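Local coordinates for beta-galactosidase (Trichoderma reesei, PDB 3OG2), which probably hydrolyses terminal non-reducing beta-D-galactose residues in beta-D-galactosides, as a glycoprotein of glycoside hydrolase family 35, at residues A[593-598]-A[616-621]; A[600-605]-A[622-627]; A[916-921]-A[961-966]. All blocks are in the same frame, centred on the assembly; numbering follows the deposited sequence.

Interaction 1 of 3, residues A[593-598]-A[616-621]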
ATOM      1  N   VAL A 593      -7.685   1.897 -23.926  1.00 10.11           N
ATOM      2  CA  VAL A 593      -8.074   2.165 -25.306  1.00 10.29           C
ATOM      3  C   VAL A 593      -9.416   1.485 -25.551  1.00  9.88           C
ATOM      4  O   VAL A 593      -9.784   0.490 -24.869  1.00 12.18           O
ATOM      5  CB  VAL A 593      -7.040   1.656 -26.327  1.00 11.58           C
ATOM      6  CG1 VAL A 593      -5.728   2.418 -26.122  1.00 12.60           C
ATOM      7  CG2 VAL A 593      -6.874   0.137 -26.214  1.00 12.58           C
ATOM      8  N   ALA A 594     -10.134   2.007 -26.540  1.00 11.10           N
ATOM      9  CA  ALA A 594     -11.392   1.378 -26.954  1.00 12.07           C
ATOM     10  C   ALA A 594     -11.564   1.688 -28.438  1.00 12.22           C
ATOM     11  O   ALA A 594     -11.080   2.715 -28.954  1.00 14.91           O
ATOM     12  CB  ALA A 594     -12.573   1.874 -26.139  1.00 17.24           C
ATOM     13  N   ILE A 595     -12.270   0.767 -29.104  1.00 13.40           N
ATOM     14  CA  ILE A 595     -12.595   0.969 -30.500  0.50 14.51           C
ATOM     15  C   ILE A 595     -14.085   1.260 -30.610  1.00 18.03           C
ATOM     16  O   ILE A 595     -14.893   0.541 -30.027  1.00 24.40           O
ATOM     17  CB  ILE A 595     -12.309  -0.246 -31.402  0.50 20.93           C
ATOM     18  CG1 ILE A 595     -10.827  -0.566 -31.600  0.50 22.13           C
ATOM     19  CG2 ILE A 595     -13.019  -0.052 -32.737  0.50 21.53           C
ATOM     20  CD1 ILE A 595      -9.963   0.679 -31.700  0.50 26.43           C
ATOM     21  N   LYS A 596     -14.440   2.279 -31.365  1.00 19.57           N
ATOM     22  CA  LYS A 596     -15.872   2.489 -31.619  1.00 28.83           C
ATOM     23  C   LYS A 596     -15.965   2.902 -33.085  1.00 29.77           C
ATOM     24  O   LYS A 596     -15.462   3.963 -33.487  1.00 29.43           O
ATOM     25  CB  LYS A 596     -16.515   3.527 -30.716  1.00 43.75           C
ATOM     26  CG  LYS A 596     -17.879   3.921 -31.285  1.00 53.71           C
ATOM     27  CD  LYS A 596     -19.029   3.500 -30.396  1.00 54.06           C
ATOM     28  CE  LYS A 596     -20.363   3.692 -31.121  1.00 57.65           C
ATOM     29  NZ  LYS A 596     -20.775   5.111 -31.269  1.00 70.00           N
ATOM     30  N   GLY A 597     -16.559   2.034 -33.885  1.00 32.97           N
ATOM     31  CA  GLY A 597     -16.582   2.276 -35.320  1.00 29.88           C
ATOM     32  C   GLY A 597     -15.161   2.267 -35.877  1.00 25.25           C
ATOM     33  O   GLY A 597     -14.314   1.406 -35.668  1.00 26.79           O
ATOM     34  N   ASN A 598     -14.875   3.316 -36.649  1.00 23.85           N
ATOM     35  CA  ASN A 598     -13.544   3.494 -37.211  1.00 20.74           C
ATOM     36  C   ASN A 598     -12.622   4.289 -36.289  1.00 16.86           C
ATOM     37  O   ASN A 598     -11.605   4.769 -36.800  1.00 16.40           O
ATOM     38  CB  ASN A 598     -13.683   4.211 -38.557  1.00 22.36           C
ATOM     39  CG  ASN A 598     -14.280   5.597 -38.521  1.00 27.65           C
ATOM     40  OD1 ASN A 598     -14.540   6.182 -39.611  1.00 36.04           O
ATOM     41  ND2 ASN A 598     -14.556   6.246 -37.405  1.00 25.70           N
ATOM     42  N   GLY A 616       0.550  -0.233 -34.102  1.00 10.93           N
ATOM     43  CA  GLY A 616      -0.365  -1.371 -34.197  1.00 13.26           C
ATOM     44  C   GLY A 616      -1.789  -0.926 -34.316  1.00 13.07           C
ATOM     45  O   GLY A 616      -2.633  -1.240 -33.486  1.00 24.72           O
ATOM     46  N   ILE A 617      -2.126  -0.166 -35.336  1.00 13.99           N
ATOM     47  CA  ILE A 617      -3.491   0.308 -35.524  1.00 15.63           C
ATOM     48  C   ILE A 617      -4.437  -0.819 -35.929  1.00 17.90           C
ATOM     49  O   ILE A 617      -4.114  -1.449 -36.919  1.00 24.14           O
ATOM     50  CB  ILE A 617      -3.445   1.394 -36.640  1.00 16.24           C
ATOM     51  CG1 ILE A 617      -2.371   2.467 -36.390  1.00 16.76           C
ATOM     52  CG2 ILE A 617      -4.851   1.943 -36.801  1.00 22.19           C
ATOM     53  CD1 ILE A 617      -2.452   3.081 -35.043  1.00 23.13           C
ATOM     54  N   PRO A 618      -5.547  -1.065 -35.216  1.00 22.80           N
ATOM     55  CA  PRO A 618      -6.411  -2.180 -35.605  1.00 25.61           C
ATOM     56  C   PRO A 618      -6.953  -1.918 -37.014  1.00 26.95           C
ATOM     57  O   PRO A 618      -7.109  -0.784 -37.548  1.00 23.84           O
ATOM     58  CB  PRO A 618      -7.510  -2.185 -34.553  1.00 30.16           C
ATOM     59  CG  PRO A 618      -7.052  -1.286 -33.468  1.00 27.45           C
ATOM     60  CD  PRO A 618      -6.033  -0.329 -34.053  1.00 22.18           C
ATOM     61  N   LYS A 619      -7.266  -3.043 -37.669  1.00 28.93           N
ATOM     62  CA  LYS A 619      -7.754  -2.989 -39.040  1.00 33.14           C
ATOM     63  C   LYS A 619      -9.002  -2.148 -39.175  1.00 31.21           C
ATOM     64  O   LYS A 619      -9.907  -2.271 -38.350  1.00 30.99           O
ATOM     65  CB  LYS A 619      -8.073  -4.398 -39.526  1.00 36.84           C
ATOM     66  CG  LYS A 619      -8.152  -4.491 -41.043  1.00 41.30           C
ATOM     67  CD  LYS A 619      -7.188  -5.582 -41.535  1.00 64.08           C
ATOM     68  CE  LYS A 619      -6.520  -5.159 -42.835  1.00 63.57           C
ATOM     69  NZ  LYS A 619      -5.032  -5.202 -42.738  1.00 52.41           N
ATOM     70  N   GLY A 620      -9.110  -1.310 -40.200  1.00 28.12           N
ATOM     71  CA  GLY A 620     -10.373  -0.585 -40.324  1.00 27.26           C
ATOM     72  C   GLY A 620     -10.443   0.682 -39.499  1.00 24.45           C
ATOM     73  O   GLY A 620     -11.412   1.469 -39.566  1.00 31.29           O
ATOM     74  N   ILE A 621      -9.446   0.965 -38.657  1.00 19.38           N
ATOM     75  CA  ILE A 621      -9.550   2.201 -37.846  1.00 16.80           C
ATOM     76  C   ILE A 621      -8.802   3.348 -38.499  1.00 15.01           C
ATOM     77  O   ILE A 621      -7.653   3.217 -38.936  1.00 19.09           O
ATOM     78  CB  ILE A 621      -8.964   1.912 -36.462  1.00 20.41           C
ATOM     79  CG1 ILE A 621      -9.880   1.088 -35.565  1.00 25.45           C
ATOM     80  CG2 ILE A 621      -8.539   3.196 -35.756  1.00 20.36           C
ATOM     81  CD1 ILE A 621     -11.283   0.737 -35.955  1.00 28.92           C
TER
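The tips of Ile-595 and Ile-621 meet. In the conformer described, one of two deposited for Ile-595, its CD1 meets CG1 of Ile-621 and CG of Pro-618, each at 3.9 Å. Ile-595 runs past the proline ring in the opposing sense. The end of Ile-621 is nearly eclipsed as modelled (chi2 -7°). Its CD1 sits 3.1 Å from the carbonyl O of Gly-597, so this rotation is doubtful. The 3.7 Å approach of Ile-595 CG2 to Ile-621 CD1 shares that doubt. CG2 of Ile-621 is anti to the backbone N and lies 3.6 Å from the carbonyl O of Asn-598. CA of Ile-621 makes a bent, weak CH...O contact with that oxygen. CB of Asn-598 touches the carbonyl O of Gly-620, while its amide turns off from the 616-621 loop. A type II turn, Pro-618 to Ile-621, presents the proline and Ile-621 to the end of strand 589-596. Leu-600 touches both isoleucines, and Trp-641 also packs on Ile-621. No hydrogen bond joins the two segments. The contact depends on apolar fit and weak CH...O approaches at the surface, which is consistent with Ile-595 taking more than one conformation.

Interaction 2 of 3, residues A[600-605]-A[622-627]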
ATOM      1  N   LEU A 600     -10.230   4.885 -32.796  1.00 12.14           N
ATOM      2  CA  LEU A 600      -9.512   4.429 -31.609  1.00 11.60           C
ATOM      3  C   LEU A 600      -9.536   5.545 -30.576  1.00 11.49           C
ATOM      4  O   LEU A 600      -9.081   6.665 -30.870  1.00 14.52           O
ATOM      5  CB  LEU A 600      -8.068   4.122 -31.976  1.00 12.67           C
ATOM      6  CG  LEU A 600      -7.141   3.763 -30.796  1.00 15.12           C
ATOM      7  CD1 LEU A 600      -7.521   2.414 -30.213  1.00 18.95           C
ATOM      8  CD2 LEU A 600      -5.672   3.756 -31.201  1.00 19.70           C
ATOM      9  N   SER A 601     -10.061   5.260 -29.393  1.00 10.70           N
ATOM     10  CA  SER A 601     -10.202   6.241 -28.321  0.50 10.23           C
ATOM     11  C   SER A 601      -9.220   5.890 -27.225  1.00 10.06           C
ATOM     12  O   SER A 601      -9.256   4.747 -26.750  1.00 15.42           O
ATOM     13  CB  SER A 601     -11.648   6.158 -27.820  0.50 13.71           C
ATOM     14  OG  SER A 601     -11.922   7.076 -26.784  0.50 16.52           O
ATOM     15  N   VAL A 602      -8.382   6.795 -26.807  1.00 10.14           N
ATOM     16  CA  VAL A 602      -7.380   6.556 -25.787  1.00  9.11           C
ATOM     17  C   VAL A 602      -7.722   7.422 -24.562  1.00  9.07           C
ATOM     18  O   VAL A 602      -7.983   8.617 -24.740  1.00 11.79           O
ATOM     19  CB  VAL A 602      -6.004   6.950 -26.340  1.00  9.91           C
ATOM     20  CG1 VAL A 602      -4.922   6.652 -25.296  1.00 13.49           C
ATOM     21  CG2 VAL A 602      -5.708   6.244 -27.667  1.00 11.71           C
ATOM     22  N   GLN A 603      -7.645   6.835 -23.390  1.00  9.27           N
ATOM     23  CA  GLN A 603      -7.687   7.623 -22.174  1.00  9.54           C
ATOM     24  C   GLN A 603      -6.280   7.713 -21.593  1.00  8.73           C
ATOM     25  O   GLN A 603      -5.667   6.650 -21.415  1.00  9.65           O
ATOM     26  CB  GLN A 603      -8.658   6.968 -21.163  1.00  9.69           C
ATOM     27  CG  GLN A 603     -10.105   6.965 -21.657  1.00 12.49           C
ATOM     28  CD  GLN A 603     -10.697   8.348 -21.877  1.00 13.01           C
ATOM     29  OE1 GLN A 603     -11.223   8.621 -22.988  1.00 18.16           O
ATOM     30  NE2 GLN A 603     -10.663   9.218 -20.862  1.00 13.06           N
ATOM     31  N   ALA A 604      -5.815   8.906 -21.324  1.00  8.65           N
ATOM     32  CA  ALA A 604      -4.413   9.117 -20.982  1.00  8.63           C
ATOM     33  C   ALA A 604      -4.259  10.271 -19.981  1.00  9.02           C
ATOM     34  O   ALA A 604      -5.139  11.136 -19.960  1.00  9.95           O
ATOM     35  CB  ALA A 604      -3.643   9.464 -22.235  1.00 10.51           C
ATOM     36  N   ASP A 605      -3.170  10.242 -19.242  1.00  8.98           N
ATOM     37  CA  ASP A 605      -2.810  11.381 -18.406  1.00  8.55           C
ATOM     38  C   ASP A 605      -1.459  11.931 -18.870  1.00  7.74           C
ATOM     39  O   ASP A 605      -0.593  11.176 -19.303  1.00  8.97           O
ATOM     40  CB  ASP A 605      -2.688  11.037 -16.921  1.00  9.67           C
ATOM     41  CG  ASP A 605      -4.028  10.721 -16.284  1.00 10.84           C
ATOM     42  OD1 ASP A 605      -4.974  10.271 -16.954  1.00 10.83           O
ATOM     43  OD2 ASP A 605      -4.150  10.936 -15.016  1.00 14.15           O
ATOM     44  N   SER A 622      -9.426   4.510 -38.568  1.00 15.76           N
ATOM     45  CA  SER A 622      -8.823   5.633 -39.277  1.00 15.66           C
ATOM     46  C   SER A 622      -8.967   6.921 -38.477  1.00 14.42           C
ATOM     47  O   SER A 622      -8.462   7.937 -38.946  1.00 15.90           O
ATOM     48  CB  SER A 622      -9.462   5.872 -40.643  1.00 19.11           C
ATOM     49  OG  SER A 622     -10.881   6.025 -40.508  1.00 23.44           O
ATOM     50  N   LYS A 623      -9.605   6.936 -37.345  1.00 14.26           N
ATOM     51  CA  LYS A 623      -9.781   8.140 -36.518  1.00 15.13           C
ATOM     52  C   LYS A 623      -9.167   7.895 -35.139  1.00 12.27           C
ATOM     53  O   LYS A 623      -9.151   6.751 -34.650  1.00 13.11           O
ATOM     54  CB  LYS A 623     -11.267   8.511 -36.417  1.00 15.86           C
ATOM     55  CG  LYS A 623     -11.819   9.007 -37.786  1.00 26.18           C
ATOM     56  CD  LYS A 623     -13.312   9.235 -37.579  1.00 46.50           C
ATOM     57  CE  LYS A 623     -13.994   9.596 -38.905  1.00 74.28           C
ATOM     58  NZ  LYS A 623     -14.685  10.914 -38.845  1.00 96.25           N
ATOM     59  N   LEU A 624      -8.697   8.978 -34.564  1.00 12.88           N
ATOM     60  CA  LEU A 624      -8.082   8.970 -33.235  1.00 10.85           C
ATOM     61  C   LEU A 624      -8.785   9.955 -32.304  1.00 11.35           C
ATOM     62  O   LEU A 624      -9.119  11.065 -32.713  1.00 13.24           O
ATOM     63  CB  LEU A 624      -6.609   9.324 -33.385  1.00 10.80           C
ATOM     64  CG  LEU A 624      -5.850   9.309 -32.055  1.00 12.15           C
ATOM     65  CD1 LEU A 624      -5.755   7.886 -31.464  1.00 13.46           C
ATOM     66  CD2 LEU A 624      -4.475   9.906 -32.282  1.00 14.93           C
ATOM     67  N   ALA A 625      -8.983   9.544 -31.064  1.00 11.40           N
ATOM     68  CA  ALA A 625      -9.406  10.500 -30.055  1.00 11.51           C
ATOM     69  C   ALA A 625      -8.551  10.280 -28.800  1.00 10.39           C
ATOM     70  O   ALA A 625      -8.211   9.118 -28.501  1.00 11.53           O
ATOM     71  CB  ALA A 625     -10.880  10.337 -29.676  1.00 13.80           C
ATOM     72  N   VAL A 626      -8.267  11.356 -28.084  1.00 10.30           N
ATOM     73  CA  VAL A 626      -7.541  11.291 -26.796  1.00 10.40           C
ATOM     74  C   VAL A 626      -8.419  12.001 -25.755  1.00 10.44           C
ATOM     75  O   VAL A 626      -8.768  13.153 -25.985  1.00 11.71           O
ATOM     76  CB  VAL A 626      -6.118  11.858 -26.880  1.00 10.88           C
ATOM     77  CG1 VAL A 626      -5.442  11.904 -25.520  1.00 14.32           C
ATOM     78  CG2 VAL A 626      -5.265  11.041 -27.875  1.00 12.75           C
ATOM     79  N   ASN A 627      -8.807  11.333 -24.719  1.00 10.96           N
ATOM     80  CA  ASN A 627      -9.633  11.930 -23.637  1.00 10.86           C
ATOM     81  C   ASN A 627     -10.851  12.620 -24.219  1.00 10.76           C
ATOM     82  O   ASN A 627     -11.224  13.717 -23.842  1.00 13.57           O
ATOM     83  CB  ASN A 627      -8.835  12.884 -22.767  1.00 11.34           C
ATOM     84  CG  ASN A 627      -7.716  12.122 -22.065  1.00 10.28           C
ATOM     85  OD1 ASN A 627      -7.718  10.918 -21.978  1.00 10.33           O
ATOM     86  ND2 ASN A 627      -6.740  12.879 -21.539  1.00 11.04           N
TER
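Asn-627 grips the backbone of Ala-604 with both ends of its amide. OD1 of Asn-627 accepts from N of Ala-604 at 2.8 Å, in the carbonyl plane and on a lone pair. ND2 of Asn-627 donates to O of Ala-604, also at 2.8 Å, and that oxygen lies close to the amide plane. CG of Asn-627 lies anti to the carbonyl carbon (chi1 -63°), beside the backbone N; from there the amide meets Ala-604. The backbone of Asn-627 gives its N-H to O of Val-602 at 2.8 Å. Phi of Asn-627 is positive and its backbone leaves the strand; its side-chain amide carries the bonding on to Ala-604. An alanine at Asn-627 would probably leave N and O of Ala-604 without these partners and loosen the end of the strand pair. Gln-603 crosses Asn-627 with amide planes 45° apart; its NE2 is bonded to O of Gly-984. Further back, N of Ala-625 bonds to O of Leu-600, N of Val-602 to O of Ala-625, and N of Leu-600 to O of Lys-623 at 2.8 Å. On the face with Leu-600 and Val-602, CD1 of Leu-624 lies 4.1 Å from CD2 of Leu-600 and equally far from CG2 of Val-602. Leu-631, Tyr-633 and Trp-641 also touch Leu-624, and Arg-591 holds Asp-605 by a salt bridge. This is parallel beta pairing in register, the one parallel neighbour pair in the otherwise antiparallel sheet of beta-galactosidase domain 3.

Interaction 3 of 3, residues A[916-921]-A[961-966]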
ATOM      1  N   PRO A 916       6.838  21.710  22.462  1.00 16.33           N
ATOM      2  CA  PRO A 916       6.252  20.507  21.888  1.00 14.76           C
ATOM      3  C   PRO A 916       4.727  20.476  21.879  1.00 11.20           C
ATOM      4  O   PRO A 916       4.078  20.925  22.842  1.00 13.47           O
ATOM      5  CB  PRO A 916       6.792  19.397  22.813  1.00 16.34           C
ATOM      6  CG  PRO A 916       7.024  20.126  24.110  1.00 18.33           C
ATOM      7  CD  PRO A 916       7.497  21.509  23.776  1.00 20.09           C
ATOM      8  N   TYR A 917       4.158  19.954  20.776  1.00 11.81           N
ATOM      9  CA  TYR A 917       2.723  19.808  20.717  1.00 10.02           C
ATOM     10  C   TYR A 917       2.360  18.611  19.817  1.00  9.19           C
ATOM     11  O   TYR A 917       3.183  18.161  19.029  1.00  9.95           O
ATOM     12  CB  TYR A 917       2.029  21.071  20.204  1.00 12.27           C
ATOM     13  CG  TYR A 917       2.290  21.447  18.756  1.00 11.19           C
ATOM     14  CD1 TYR A 917       3.440  22.161  18.397  1.00 11.77           C
ATOM     15  CD2 TYR A 917       1.381  21.116  17.779  1.00 11.30           C
ATOM     16  CE1 TYR A 917       3.668  22.507  17.080  1.00 11.79           C
ATOM     17  CE2 TYR A 917       1.610  21.471  16.457  1.00 11.06           C
ATOM     18  CZ  TYR A 917       2.731  22.157  16.110  1.00 11.23           C
ATOM     19  OH  TYR A 917       2.921  22.506  14.794  1.00 13.24           O
ATOM     20  N   ARG A 918       1.099  18.230  20.033  1.00  9.38           N
ATOM     21  CA  ARG A 918       0.510  17.194  19.184  1.00 10.02           C
ATOM     22  C   ARG A 918      -0.672  17.833  18.483  1.00 10.47           C
ATOM     23  O   ARG A 918      -1.354  18.672  19.108  1.00 12.60           O
ATOM     24  CB  ARG A 918       0.059  15.968  20.007  1.00 11.07           C
ATOM     25  CG  ARG A 918       1.275  15.446  20.791  1.00 11.66           C
ATOM     26  CD  ARG A 918       0.905  14.330  21.739  1.00 11.54           C
ATOM     27  NE  ARG A 918       0.486  13.045  21.137  1.00 10.21           N
ATOM     28  CZ  ARG A 918       1.295  12.043  20.890  1.00  8.62           C
ATOM     29  NH1 ARG A 918       2.609  12.168  21.129  1.00  9.60           N
ATOM     30  NH2 ARG A 918       0.806  10.925  20.370  1.00 10.38           N
ATOM     31  N   ALA A 919      -0.912  17.522  17.241  1.00  9.07           N
ATOM     32  CA  ALA A 919      -2.069  18.093  16.549  1.00  8.60           C
ATOM     33  C   ALA A 919      -2.780  16.968  15.800  1.00  7.92           C
ATOM     34  O   ALA A 919      -2.179  15.935  15.413  1.00 10.33           O
ATOM     35  CB  ALA A 919      -1.625  19.160  15.534  1.00 10.51           C
ATOM     36  N   LEU A 920      -4.063  17.137  15.626  1.00  8.13           N
ATOM     37  CA  LEU A 920      -4.892  16.277  14.791  1.00  8.07           C
ATOM     38  C   LEU A 920      -5.450  17.143  13.644  1.00  8.64           C
ATOM     39  O   LEU A 920      -5.902  18.253  13.897  1.00 10.77           O
ATOM     40  CB  LEU A 920      -6.048  15.677  15.570  1.00  9.27           C
ATOM     41  CG  LEU A 920      -5.660  14.824  16.766  1.00 12.31           C
ATOM     42  CD1 LEU A 920      -6.887  14.512  17.594  1.00 15.28           C
ATOM     43  CD2 LEU A 920      -5.049  13.509  16.243  1.00 17.60           C
ATOM     44  N   LEU A 921      -5.414  16.567  12.454  1.00  7.95           N
ATOM     45  CA  LEU A 921      -5.922  17.241  11.255  1.00  7.88           C
ATOM     46  C   LEU A 921      -7.254  16.597  10.847  1.00  7.79           C
ATOM     47  O   LEU A 921      -7.275  15.365  10.684  1.00  8.82           O
ATOM     48  CB  LEU A 921      -4.893  17.122  10.117  1.00  9.30           C
ATOM     49  CG  LEU A 921      -5.368  17.648   8.771  1.00  9.99           C
ATOM     50  CD1 LEU A 921      -5.546  19.173   8.763  1.00 12.54           C
ATOM     51  CD2 LEU A 921      -4.326  17.242   7.714  1.00 11.90           C
ATOM     52  N   TRP A 961      -2.686  20.315  21.028  1.00  9.81           N
ATOM     53  CA  TRP A 961      -2.452  19.875  22.390  1.00  9.03           C
ATOM     54  C   TRP A 961      -1.045  20.367  22.740  1.00  8.65           C
ATOM     55  O   TRP A 961      -0.057  19.779  22.263  1.00 10.41           O
ATOM     56  CB  TRP A 961      -2.639  18.356  22.490  1.00  9.89           C
ATOM     57  CG  TRP A 961      -2.277  17.704  23.791  1.00  8.99           C
ATOM     58  CD1 TRP A 961      -1.866  18.209  25.005  1.00  9.63           C
ATOM     59  CD2 TRP A 961      -2.301  16.277  24.033  1.00  9.96           C
ATOM     60  NE1 TRP A 961      -1.643  17.219  25.934  1.00  9.56           N
ATOM     61  CE2 TRP A 961      -1.905  16.017  25.346  1.00 10.14           C
ATOM     62  CE3 TRP A 961      -2.641  15.214  23.181  1.00 12.23           C
ATOM     63  CZ2 TRP A 961      -1.822  14.718  25.883  1.00 11.29           C
ATOM     64  CZ3 TRP A 961      -2.567  13.930  23.686  1.00 13.85           C
ATOM     65  CH2 TRP A 961      -2.161  13.692  25.022  1.00 12.53           C
ATOM     66  N   ALA A 962      -1.020  21.398  23.584  1.00  9.28           N
ATOM     67  CA  ALA A 962       0.260  21.956  24.058  1.00 10.79           C
ATOM     68  C   ALA A 962       0.680  21.144  25.290  1.00  9.96           C
ATOM     69  O   ALA A 962      -0.099  21.057  26.268  1.00 11.91           O
ATOM     70  CB  ALA A 962       0.073  23.392  24.437  1.00 12.51           C
ATOM     71  N   LEU A 963       1.846  20.533  25.282  1.00 11.36           N
ATOM     72  CA  LEU A 963       2.245  19.603  26.309  1.00 11.64           C
ATOM     73  C   LEU A 963       2.943  20.268  27.486  1.00 11.57           C
ATOM     74  O   LEU A 963       3.046  19.626  28.520  1.00 13.69           O
ATOM     75  CB  LEU A 963       3.239  18.582  25.687  1.00 11.52           C
ATOM     76  CG  LEU A 963       2.562  17.635  24.692  1.00 12.16           C
ATOM     77  CD1 LEU A 963       3.606  17.050  23.745  1.00 14.81           C
ATOM     78  CD2 LEU A 963       1.834  16.542  25.459  1.00 15.16           C
ATOM     79  N   GLU A 964       3.479  21.483  27.312  1.00 12.73           N
ATOM     80  CA  GLU A 964       4.233  22.124  28.337  1.00 13.37           C
ATOM     81  C   GLU A 964       3.532  23.406  28.761  1.00 12.87           C
ATOM     82  O   GLU A 964       2.653  23.948  28.098  1.00 13.10           O
ATOM     83  CB  GLU A 964       5.664  22.387  27.843  1.00 16.83           C
ATOM     84  CG  GLU A 964       6.398  21.040  27.707  1.00 22.23           C
ATOM     85  CD  GLU A 964       7.849  21.151  27.327  1.00 28.06           C
ATOM     86  OE1 GLU A 964       8.334  22.247  26.951  1.00 30.33           O
ATOM     87  OE2 GLU A 964       8.529  20.088  27.395  1.00 44.73           O
ATOM     88  N   SER A 965       3.971  23.886  29.916  1.00 13.87           N
ATOM     89  CA  SER A 965       3.183  24.944  30.570  1.00 16.69           C
ATOM     90  C   SER A 965       3.251  26.278  29.853  1.00 17.52           C
ATOM     91  O   SER A 965       2.390  27.126  30.139  1.00 21.87           O
ATOM     92  CB  SER A 965       3.696  25.080  32.015  1.00 20.38           C
ATOM     93  OG  SER A 965       5.050  25.539  31.975  1.00 24.91           O
ATOM     94  N   ARG A 966       4.234  26.418  28.974  1.00 16.42           N
ATOM     95  CA  ARG A 966       4.458  27.569  28.123  1.00 20.29           C
ATOM     96  C   ARG A 966       3.467  27.666  26.969  1.00 18.05           C
ATOM     97  O   ARG A 966       3.382  28.632  26.225  1.00 19.73           O
ATOM     98  CB  ARG A 966       5.869  27.471  27.498  1.00 35.25           C
ATOM     99  CG  ARG A 966       6.173  26.092  26.865  1.00 50.55           C
ATOM    100  CD  ARG A 966       7.589  26.033  26.329  1.00 66.83           C
ATOM    101  NE  ARG A 966       8.337  24.783  26.323  1.00 70.61           N
ATOM    102  CZ  ARG A 966       9.359  24.553  25.486  1.00 66.39           C
ATOM    103  NH1 ARG A 966       9.693  25.522  24.620  1.00 51.57           N
ATOM    104  NH2 ARG A 966      10.074  23.425  25.448  1.00 42.91           N
TER
HETATM  105  O   HOH W   1       4.108  22.826  24.829  1.00 14.12           O
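Trp-961 has CG anti to its backbone N (chi1 173°), and Arg-918 has CG anti to its carbonyl carbon. From there the two side chains extend alongside one another in the same sense. CD of Arg-918 lies over one face of the indole, offset toward the rim, 4.2 Å from the centroid of the Trp-961 six-membered ring, as a CH-pi contact. CD2 of Leu-963 lies above the same face, near its rim. The arginine chain then bends at chi3 (68°), and the guanidinium plane stands 67° from the ring. NH2 of Arg-918 goes on to a salt bridge with Asp-783. NE1 of Trp-961 hydrogen-bonds to OG of Ser-741. Both partners come from the neighbouring all-beta region. The backbones of Arg-918 and Trp-961 form a hydrogen-bonded antiparallel pair: N of Arg-918 to O of Trp-961 is 3.0 Å, and N of Trp-961 to O of Arg-918 is 2.9 Å. Strands 917-923 and 953-962 are inner neighbours in a five-stranded antiparallel sheet of the C-terminal all-beta region. Beyond the pair, N of Leu-963 makes a weak bond of 3.3 Å to O of Pro-916. A water donates to that oxygen and accepts from N of Glu-964. The Pro-916 ring crosses Glu-964 at about a right angle, its CG 3.5 Å from CD of Glu-964. NE and NH2 of Arg-966 both hold OE1 of Glu-964 in a salt bridge, and CD of Pro-916 sits over the guanidinium face.

In the fold
Interactions 1 and 2 are neighbours, with centres 10 Å apart. Both reach the mixed sheet of domain 3, interaction 1 through strand 589-596 alone, which lies beside strand 599-605. Their segments alternate along the chain: 593-598, 600-605, 616-621, 622-627. Ala-594 O and Ser-601 N probably bond at 2.8 Å, as do Asn-598 O and Ser-622 N, so the two contacts form one continuous patch. Interaction 3 comes later in the chain, in the C-terminal all-beta region. Its centre is about 60 Å from that of interaction 1 and 52 Å from that of interaction 2. Interactions 1 and 3 lie on opposite sides of the chain's centre. Each contact lies within a beta domain, away from the galactose-binding residues.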